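Local coordinates for ABC transporter (Caldanaerobius, PDB 4G68), which probably binds xylan-derived xylo-oligosaccharides as the extracellular solute-binding component of an ABC transporter, at residues A[69-74]-A[371-376]. Numbering follows the deposited sequence.
Sequences NLFTGE and SDMDYL. With XYS (alpha-D-xylopyranose), chain D; XYP (beta-D-xylopyranose), chain B.
Phe71 and Met373 make the apolar heart of this small, buried contact. The methyl CE of Met373 sits 4.2 Å from the centroid of the Phe71 ring, 12° off the ring normal, a CH-pi contact over the face; on the opposite face lies CD1 of Leu70. A flat phenylalanine ring suits the centre, offering a face to each and an edge to the sugar. Methionine suits its place because its long, flexible chain, with CG anti to the backbone N (chi1 175°) and a bend at chi3, carries a methyl from helix 356-377 across to the ring. Val80 of helix 76-90 touches both side chains and helps to bury them. Asp374 buries less surface, its OD1 coming obliquely to 4.1 Å from Phe71 CE1. No hydrogen bond spans the two segments, and OD1 finds its polar partner in Thr379.

Toward the sugars and solvent the contact turns polar, through partly exposed Thr72 and Gly73 to exposed Glu74. The Phe71 edge puts CD1 3.7 Å from O5 of the alpha-D-xylopyranose (XYS), while Gly73 N donates to XYS O2 at 3.3 Å. Glycine suits its position, since a CB there would run into XYS O1. Were Phe71 an alanine, the Met373 methyl would probably lose its aromatic face and a gap open beside XYS. Asn69 OD1 accepts from Phe71 N at 3.0 Å, closing an Asx turn. A loop between strand 64-69 and helix 76-90, lining the glycan pocket and backed by helix 356-377 from far along the chain, fits the periplasmic-binding-protein fold of bacterial solute-binding proteins.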
loop_
_atom_site.group_PDB
_atom_site.type_symbol
_atom_site.label_atom_id
_atom_site.label_comp_id
_atom_site.label_asym_id
_atom_site.label_seq_id
_atom_site.Cartn_x
_atom_site.Cartn_y
_atom_site.Cartn_z
ATOM N N ASN A 69 -1.693 13.125 -9.176
ATOM C CA ASN A 69 -1.500 12.320 -7.976
ATOM C C ASN A 69 -2.835 11.906 -7.337
ATOM O O ASN A 69 -3.932 12.356 -7.770
ATOM C CB ASN A 69 -0.554 13.052 -6.952
ATOM C CG ASN A 69 -1.198 14.336 -6.387
ATOM O OD1 ASN A 69 -2.031 14.257 -5.477
ATOM N ND2 ASN A 69 -0.882 15.513 -6.968
ATOM N N LEU A 70 -2.781 11.099 -6.276
ATOM C CA LEU A 70 -4.016 10.638 -5.662
ATOM C C LEU A 70 -4.222 11.113 -4.276
ATOM O O LEU A 70 -4.992 10.507 -3.549
ATOM C CB LEU A 70 -4.056 9.073 -5.779
ATOM C CG LEU A 70 -2.853 8.289 -5.158
ATOM C CD1 LEU A 70 -2.597 8.604 -3.673
ATOM C CD2 LEU A 70 -3.248 6.818 -5.202
ATOM N N PHE A 71 -3.449 12.140 -3.831
ATOM C CA PHE A 71 -3.603 12.574 -2.451
ATOM C C PHE A 71 -4.861 13.426 -2.215
ATOM O O PHE A 71 -4.844 14.659 -2.267
ATOM C CB PHE A 71 -2.350 13.279 -1.964
ATOM C CG PHE A 71 -1.188 12.309 -1.767
ATOM C CD1 PHE A 71 -1.158 11.430 -0.679
ATOM C CD2 PHE A 71 -0.192 12.223 -2.755
ATOM C CE1 PHE A 71 -0.074 10.521 -0.537
ATOM C CE2 PHE A 71 0.836 11.299 -2.629
ATOM C CZ PHE A 71 0.901 10.459 -1.534
ATOM N N THR A 72 -5.964 12.735 -1.996
ATOM C CA THR A 72 -7.257 13.381 -1.932
ATOM C C THR A 72 -7.696 13.746 -0.514
ATOM O O THR A 72 -8.429 14.653 -0.346
ATOM C CB THR A 72 -8.407 12.542 -2.557
ATOM O OG1 THR A 72 -8.349 11.198 -2.119
ATOM C CG2 THR A 72 -8.413 12.632 -4.100
ATOM N N GLY A 73 -7.259 12.975 0.459
ATOM C CA GLY A 73 -7.632 13.234 1.832
ATOM C C GLY A 73 -6.809 14.325 2.547
ATOM O O GLY A 73 -5.748 14.655 2.092
ATOM N N GLU A 74 -7.316 14.842 3.668
ATOM C CA GLU A 74 -6.612 15.881 4.470
ATOM C C GLU A 74 -5.836 15.172 5.608
ATOM O O GLU A 74 -6.293 14.174 6.128
ATOM C CB GLU A 74 -7.643 16.879 5.062
ATOM C CG GLU A 74 -8.353 17.665 3.978
ATOM C CD GLU A 74 -7.468 18.695 3.264
ATOM O OE1 GLU A 74 -6.221 18.839 3.563
ATOM O OE2 GLU A 74 -8.009 19.389 2.355
ATOM N N SER A 371 8.059 12.480 0.137
ATOM C CA SER A 371 8.642 11.568 1.105
ATOM C C SER A 371 8.708 12.152 2.508
ATOM O O SER A 371 8.386 11.484 3.498
ATOM C CB SER A 371 10.049 11.167 0.644
ATOM O OG SER A 371 10.670 10.274 1.578
ATOM N N ASP A 372 9.244 13.371 2.635
ATOM C CA ASP A 372 9.225 14.091 3.934
ATOM C C ASP A 372 7.806 14.282 4.457
ATOM O O ASP A 372 7.604 14.097 5.659
ATOM C CB ASP A 372 9.846 15.474 3.794
ATOM C CG ASP A 372 11.378 15.441 3.588
ATOM O OD1 ASP A 372 11.967 14.400 3.491
ATOM O OD2 ASP A 372 11.967 16.586 3.515
ATOM N N MET A 373 6.840 14.647 3.597
ATOM C CA MET A 373 5.452 14.868 4.009
ATOM C C MET A 373 4.925 13.533 4.559
ATOM O O MET A 373 4.306 13.518 5.613
ATOM C CB MET A 373 4.542 15.270 2.799
ATOM C CG MET A 373 3.039 15.410 3.096
ATOM S SD MET A 373 1.990 15.450 1.556
ATOM C CE MET A 373 1.988 13.725 1.137
ATOM N N ASP A 374 5.162 12.444 3.836
ATOM C CA ASP A 374 4.667 11.109 4.219
ATOM C C ASP A 374 5.137 10.786 5.620
ATOM O O ASP A 374 4.400 10.296 6.454
ATOM C CB ASP A 374 5.200 10.020 3.310
ATOM C CG ASP A 374 4.423 9.826 2.059
ATOM O OD1 ASP A 374 3.236 10.247 1.913
ATOM O OD2 ASP A 374 4.998 9.153 1.162
ATOM N N TYR A 375 6.393 11.099 5.870
ATOM C CA TYR A 375 7.013 10.749 7.167
ATOM C C TYR A 375 6.376 11.595 8.261
ATOM O O TYR A 375 6.072 11.097 9.348
ATOM C CB TYR A 375 8.486 11.053 7.111
ATOM C CG TYR A 375 9.265 10.571 8.292
ATOM C CD1 TYR A 375 9.025 9.312 8.835
ATOM C CD2 TYR A 375 10.303 11.364 8.810
ATOM C CE1 TYR A 375 9.794 8.830 9.880
ATOM C CE2 TYR A 375 11.064 10.909 9.869
ATOM C CZ TYR A 375 10.802 9.648 10.380
ATOM O OH TYR A 375 11.562 9.188 11.428
ATOM N N LEU A 376 6.174 12.874 7.969
ATOM C CA LEU A 376 5.581 13.784 8.980
ATOM C C LEU A 376 4.125 13.560 9.255
ATOM O O LEU A 376 3.683 13.755 10.406
ATOM C CB LEU A 376 5.779 15.253 8.571
ATOM C CG LEU A 376 7.241 15.775 8.670
ATOM C CD1 LEU A 376 7.269 17.134 7.994
ATOM C CD2 LEU A 376 7.704 15.825 10.120
HETATM C C1 XYS D . -4.345 10.556 1.131
HETATM C C2 XYS D . -5.074 9.670 0.094
HETATM C C3 XYS D . -4.722 8.177 0.167
HETATM C C4 XYS D . -3.209 7.987 0.371
HETATM C C5 XYS D . -2.744 8.777 1.593
HETATM O O1 XYS D . -5.147 11.455 1.830
HETATM O O2 XYS D . -6.438 9.824 0.007
HETATM O O3 XYS D . -5.189 7.596 -0.996
HETATM O O4 XYS D . -2.765 6.651 0.306
HETATM O O5 XYS D . -3.369 9.933 1.903
HETATM C C1 XYP B . -2.741 5.975 -0.789
HETATM C C2 XYP B . -1.302 5.469 -0.925
HETATM C C3 XYP B . -1.295 4.536 -2.157
HETATM C C4 XYP B . -2.276 3.430 -1.839
HETATM C C5 XYP B . -3.674 4.018 -1.563
HETATM O O2 XYP B . -0.487 6.605 -1.214
HETATM O O3 XYP B . 0.040 3.986 -2.168
HETATM O O4 XYP B . -2.335 2.613 -3.013
HETATM O O5 XYP B . -3.561 4.906 -0.443
#